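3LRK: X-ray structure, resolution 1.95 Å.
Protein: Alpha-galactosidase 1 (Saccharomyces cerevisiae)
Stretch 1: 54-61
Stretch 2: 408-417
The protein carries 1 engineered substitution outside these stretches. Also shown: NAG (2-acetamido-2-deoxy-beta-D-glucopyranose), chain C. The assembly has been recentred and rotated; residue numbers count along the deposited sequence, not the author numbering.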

# COMPACT_ATOMS: atom_id res chain seq x y z
N ASP A 54 -6.26 42.40 -20.00
CA ASP A 54 -5.69 43.61 -20.62
C ASP A 54 -4.22 43.77 -20.24
O ASP A 54 -3.39 44.06 -21.10
CB ASP A 54 -6.47 44.87 -20.20
CG ASP A 54 -7.80 45.03 -20.93
OD1 ASP A 54 -8.13 44.24 -21.84
OD2 ASP A 54 -8.54 45.97 -20.59
N ARG A 55 -3.93 43.58 -18.96
CA ARG A 55 -2.57 43.68 -18.42
C ARG A 55 -1.65 42.60 -19.00
O ARG A 55 -0.52 42.90 -19.37
CB ARG A 55 -2.59 43.61 -16.89
CG ARG A 55 -1.24 43.58 -16.18
CD ARG A 55 -0.51 44.92 -16.24
NE ARG A 55 0.46 45.07 -15.14
CZ ARG A 55 1.32 46.08 -15.02
NH1 ARG A 55 1.39 47.04 -15.94
NH2 ARG A 55 2.14 46.12 -13.98
N ILE A 56 -2.14 41.36 -19.10
CA ILE A 56 -1.34 40.26 -19.67
C ILE A 56 -1.04 40.51 -21.15
O ILE A 56 0.06 40.23 -21.63
CB ILE A 56 -2.01 38.87 -19.43
CG1 ILE A 56 -1.97 38.55 -17.93
CG2 ILE A 56 -1.33 37.76 -20.24
CD1 ILE A 56 -2.68 37.27 -17.54
N SER A 57 -2.03 41.03 -21.87
CA SER A 57 -1.83 41.48 -23.24
C SER A 57 -0.77 42.59 -23.32
O SER A 57 0.21 42.47 -24.07
CB SER A 57 -3.16 41.95 -23.85
OG SER A 57 -3.02 42.17 -25.24
N ASP A 58 -0.96 43.66 -22.54
CA ASP A 58 -0.09 44.85 -22.61
C ASP A 58 1.35 44.57 -22.20
O ASP A 58 2.29 45.15 -22.76
CB ASP A 58 -0.67 46.03 -21.82
CG ASP A 58 -1.96 46.56 -22.40
OD1 ASP A 58 -2.24 46.33 -23.61
OD2 ASP A 58 -2.71 47.23 -21.66
N LEU A 59 1.54 43.65 -21.24
CA LEU A 59 2.89 43.22 -20.84
C LEU A 59 3.58 42.34 -21.88
O LEU A 59 4.75 41.97 -21.72
CB LEU A 59 2.88 42.53 -19.47
CG LEU A 59 2.44 43.36 -18.25
CD1 LEU A 59 2.39 42.48 -16.99
CD2 LEU A 59 3.33 44.60 -18.02
N GLY A 60 2.86 41.99 -22.95
CA GLY A 60 3.43 41.17 -24.03
C GLY A 60 3.51 39.71 -23.64
O GLY A 60 4.13 38.91 -24.34
N LEU A 61 2.89 39.36 -22.51
CA LEU A 61 2.88 37.98 -22.02
C LEU A 61 1.93 37.10 -22.81
O LEU A 61 2.22 35.92 -23.06
CB LEU A 61 2.58 37.94 -20.52
CG LEU A 61 3.72 38.42 -19.61
CD1 LEU A 61 3.30 38.39 -18.16
CD2 LEU A 61 5.00 37.61 -19.83
N ALA A 408 10.36 49.44 -15.66
CA ALA A 408 9.84 50.42 -16.63
C ALA A 408 8.59 49.91 -17.33
O ALA A 408 7.59 50.63 -17.43
CB ALA A 408 10.91 50.79 -17.65
N ILE A 409 8.64 48.67 -17.83
CA ILE A 409 7.49 48.08 -18.53
C ILE A 409 6.28 47.96 -17.59
O ILE A 409 5.18 48.36 -17.95
CB ILE A 409 7.82 46.70 -19.16
CG1 ILE A 409 8.82 46.86 -20.31
CG2 ILE A 409 6.53 46.02 -19.67
CD1 ILE A 409 9.59 45.60 -20.66
N LEU A 410 6.51 47.43 -16.39
CA LEU A 410 5.43 47.28 -15.40
C LEU A 410 4.80 48.60 -14.96
O LEU A 410 3.61 48.65 -14.66
CB LEU A 410 5.92 46.52 -14.17
CG LEU A 410 6.24 45.03 -14.36
CD1 LEU A 410 7.11 44.56 -13.21
CD2 LEU A 410 4.98 44.18 -14.51
N GLY A 411 5.62 49.66 -14.93
CA GLY A 411 5.15 51.00 -14.55
C GLY A 411 4.54 51.78 -15.70
O GLY A 411 4.22 52.97 -15.55
N ARG A 412 4.38 51.11 -16.84
CA ARG A 412 3.80 51.67 -18.07
C ARG A 412 4.59 52.86 -18.64
O ARG A 412 4.03 53.76 -19.26
CB ARG A 412 2.31 52.03 -17.89
CG ARG A 412 1.46 50.91 -17.31
CD ARG A 412 0.13 51.45 -16.81
NE ARG A 412 -0.25 50.84 -15.53
CZ ARG A 412 -0.97 49.73 -15.41
NH1 ARG A 412 -1.40 49.08 -16.48
NH2 ARG A 412 -1.25 49.26 -14.20
N ASN A 413 5.90 52.85 -18.42
CA ASN A 413 6.78 53.86 -18.98
C ASN A 413 7.50 53.37 -20.24
O ASN A 413 7.94 54.17 -21.07
CB ASN A 413 7.77 54.36 -17.92
CG ASN A 413 7.09 55.23 -16.85
OD1 ASN A 413 6.48 56.26 -17.17
ND2 ASN A 413 7.21 54.83 -15.59
N LYS A 414 7.60 52.04 -20.36
CA LYS A 414 8.16 51.38 -21.54
C LYS A 414 7.20 50.32 -22.07
O LYS A 414 6.46 49.70 -21.29
CB LYS A 414 9.51 50.73 -21.22
CG LYS A 414 10.69 51.66 -21.37
CD LYS A 414 12.01 50.91 -21.43
CE LYS A 414 13.16 51.87 -21.68
NZ LYS A 414 14.46 51.15 -21.87
N THR A 415 7.20 50.10 -23.38
CA THR A 415 6.39 49.05 -24.00
C THR A 415 7.19 47.75 -24.08
O THR A 415 8.41 47.77 -24.24
CB THR A 415 5.93 49.42 -25.43
OG1 THR A 415 7.08 49.63 -26.27
CG2 THR A 415 5.05 50.67 -25.42
N ALA A 416 6.48 46.63 -23.95
CA ALA A 416 7.10 45.31 -24.07
C ALA A 416 7.41 44.94 -25.52
O ALA A 416 8.28 44.11 -25.78
CB ALA A 416 6.23 44.25 -23.42
N THR A 417 6.69 45.57 -26.45
CA THR A 417 6.90 45.35 -27.89
C THR A 417 8.35 45.64 -28.28
O THR A 417 8.91 46.67 -27.91
CB THR A 417 5.94 46.23 -28.73
OG1 THR A 417 4.60 46.11 -28.23
CG2 THR A 417 5.96 45.82 -30.20
C1 NAG C . 2.84 40.24 -31.65
C2 NAG C . 2.25 41.58 -31.18
C3 NAG C . 0.76 41.73 -31.49
C4 NAG C . 0.31 41.18 -32.85
C5 NAG C . 1.20 40.06 -33.41
C6 NAG C . 1.17 40.09 -34.93
C7 NAG C . 3.38 42.54 -29.25
C8 NAG C . 3.23 42.90 -27.80
N2 NAG C . 2.44 41.75 -29.75
O3 NAG C . 0.41 43.10 -31.41
O4 NAG C . -1.01 40.66 -32.69
O5 NAG C . 2.57 40.15 -33.02
O6 NAG C . 1.49 38.81 -35.42
O7 NAG C . 4.32 42.97 -29.91

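Two helix ends meet here, 350 or more residues apart in sequence, and bury a modest 326 Å² between them. Walking along stretch 2, the last helical residues, Ala408 to Leu410, set up the contact. Ala408 itself stays out of reach, but Ile409 offers its CG2 to Leu59 CD2 at 3.9 Å, and Leu410 brings its CD2 to the same Leu59 CD2, also at 3.9 Å. One leucine methyl thus meets two apolar neighbours, a small greasy patch.

Leu410 also supplies the polar anchor. Leu410 O accepts two hydrogen bonds, from Arg55 NH1 and Arg55 NH2, each 3.0 Å long. The oxygen lies at the edge of the guanidinium, near its plane, where both nitrogens can direct a hydrogen at it. The rule is economical: near the end of a helix, a carbonyl can be claimed by a side chain from another segment. Arg55 NE is satisfied elsewhere in the structure.

At Gly411 the chain leaves helical geometry, and Arg412 N bonds back to Ile409 O at 3.1 Å. The side chain of Arg412 then reaches Arg55, its NH1 3.5 Å from Arg55 NH1. These are two donors of like charge, so no hydrogen bond joins them; the guanidiniums are arranged face to face in part, with Arg412 NH2 over one face of Arg55 and Arg55 NH1 over one face of Arg412.

Asn413 and Lys414 stand clear, and the chain returns at Ala416, whose CB points toward stretch 1 and sits 3.2 Å from Leu59 O. Here the backbones come closest, with Gly60 CA 5.5 Å from Ala416 CA. Gly60 closes its helix in a Schellman motif with positive phi, which by itself favours glycine; an ideal CB there would lie just 3.1 Å from Ala416 CB, a tight fit.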